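Local coordinates for PPC domain-containing protein (Pyrococcus horikoshii, PDB 2DT4) that is of unknown function but carries the PPC domain shared by plants and prokaryotes and probably assembles as a trimer, at the interface of chains A and B. Numbering follows the deposited sequence. Chains: chain A/B, Hypothetical protein PH0802.

The interface of chains A and B. Residues chain A 47, 69, 112; chain B 56, 133, 135.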
loop_
_atom_site.group_PDB
_atom_site.type_symbol
_atom_site.label_atom_id
_atom_site.label_comp_id
_atom_site.label_asym_id
_atom_site.label_seq_id
_atom_site.Cartn_x
_atom_site.Cartn_y
_atom_site.Cartn_z
ATOM N N LYS A 47 4.668 -1.310 -18.475
ATOM C CA LYS A 47 4.696 -0.692 -19.803
ATOM C C LYS A 47 3.314 -0.674 -20.423
ATOM O O LYS A 47 2.581 -1.661 -20.360
ATOM C CB LYS A 47 5.664 -1.469 -20.695
ATOM C CG LYS A 47 7.125 -1.254 -20.278
ATOM C CD LYS A 47 8.168 -1.851 -21.213
ATOM C CE LYS A 47 9.571 -1.549 -20.723
ATOM N NZ LYS A 47 10.636 -2.146 -21.611
ATOM N N SER A 69 6.887 3.401 -20.312
ATOM C CA SER A 69 7.186 2.902 -18.984
ATOM C C SER A 69 6.704 3.876 -17.911
ATOM O O SER A 69 6.947 5.069 -17.981
ATOM C CB SER A 69 8.688 2.685 -18.826
ATOM O OG SER A 69 9.100 1.641 -19.695
ATOM N N PHE A 112 7.420 -4.846 -16.519
ATOM C CA PHE A 112 8.864 -4.808 -16.837
ATOM C C PHE A 112 9.485 -5.500 -15.651
ATOM O O PHE A 112 10.124 -6.520 -15.779
ATOM C CB PHE A 112 9.340 -3.332 -17.086
ATOM C CG PHE A 112 10.820 -3.190 -17.304
ATOM C CD1 PHE A 112 11.461 -3.914 -18.318
ATOM C CD2 PHE A 112 11.572 -2.391 -16.467
ATOM C CE1 PHE A 112 12.847 -3.794 -18.500
ATOM C CE2 PHE A 112 12.949 -2.275 -16.644
ATOM C CZ PHE A 112 13.582 -2.988 -17.661
ATOM N N GLU B 56 15.694 3.070 -18.961
ATOM C CA GLU B 56 16.113 1.746 -19.389
ATOM C C GLU B 56 17.286 1.829 -20.359
ATOM O O GLU B 56 18.242 1.042 -20.263
ATOM C CB GLU B 56 14.918 1.036 -20.022
ATOM C CG GLU B 56 15.142 -0.427 -20.305
ATOM C CD GLU B 56 13.933 -1.101 -20.938
ATOM O OE1 GLU B 56 14.146 -2.069 -21.696
ATOM O OE2 GLU B 56 12.773 -0.694 -20.684
ATOM N N TYR B 133 19.563 -5.408 -17.299
ATOM C CA TYR B 133 18.844 -4.131 -17.249
ATOM C C TYR B 133 19.578 -3.034 -16.469
ATOM O O TYR B 133 19.234 -1.872 -16.567
ATOM C CB TYR B 133 17.420 -4.307 -16.688
ATOM C CG TYR B 133 16.636 -5.548 -17.107
ATOM C CD1 TYR B 133 16.428 -6.592 -16.216
ATOM C CD2 TYR B 133 16.058 -5.651 -18.372
ATOM C CE1 TYR B 133 15.703 -7.729 -16.578
ATOM C CE2 TYR B 133 15.318 -6.776 -18.749
ATOM C CZ TYR B 133 15.137 -7.816 -17.842
ATOM O OH TYR B 133 14.407 -8.950 -18.186
ATOM N N LEU B 135 19.514 -3.240 -13.240
ATOM C CA LEU B 135 18.795 -3.305 -11.971
ATOM C C LEU B 135 19.232 -4.550 -11.221
ATOM O O LEU B 135 19.419 -5.588 -11.837
ATOM C CB LEU B 135 17.297 -3.414 -12.205
ATOM C CG LEU B 135 16.696 -2.200 -12.896
ATOM C CD1 LEU B 135 15.338 -2.525 -13.410
ATOM C CD2 LEU B 135 16.647 -1.034 -11.952
HETATM O O HOH W 1 11.500 0.784 -18.744
#
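A:Phe112 and A:Lys47, in the short turns after strands 106-111 and 38-46, face B:Glu56 across the contact with backbones of unlike shape, extended at A:Lys47 and helix-like at B:Glu56. The extended A:Lys47 chain meets that of B:Glu56 at about a right angle, and its ammonium NZ forms a salt bridge and hydrogen bond to carboxylate OE2 of B:Glu56 at 2.7 Å, on the syn lone pair. A water that lies 2.8 Å from the same OE2 and 2.7 Å from the hydroxyl OG of A:Ser69 links strand 69-82 to the carboxylate, so the same oxygen takes both the lysine bond and the water link. The carboxylate lies nearly parallel to the A:Phe112 ring, over the rim of one face, planes 16° apart, with CD 3.8 Å from CE1 of A:Phe112. CG of A:Phe112 stands anti to the backbone N (chi1 175°), sending the ring toward chain B. There its CE1-CZ edge points at the face of the B:Tyr133 ring near CD2, the planes at 76° and CZ of A:Phe112 3.7 Å from CD2 of B:Tyr133. Next along the rim, CE2 of A:Phe112 comes to 4.0 Å from methyl CD1 of B:Leu135. An alanine at B:Glu56 would probably leave A:Lys47 NZ without this carboxylate to pair with, break the water link to A:Ser69 and open a gap beside the A:Phe112 ring. The patch joins turns and a strand start of chain A to loops of chain B, B:Glu56 following strand 49-55 and B:Tyr133 and B:Leu135 lying in the C-terminal segment beyond strand 127-128.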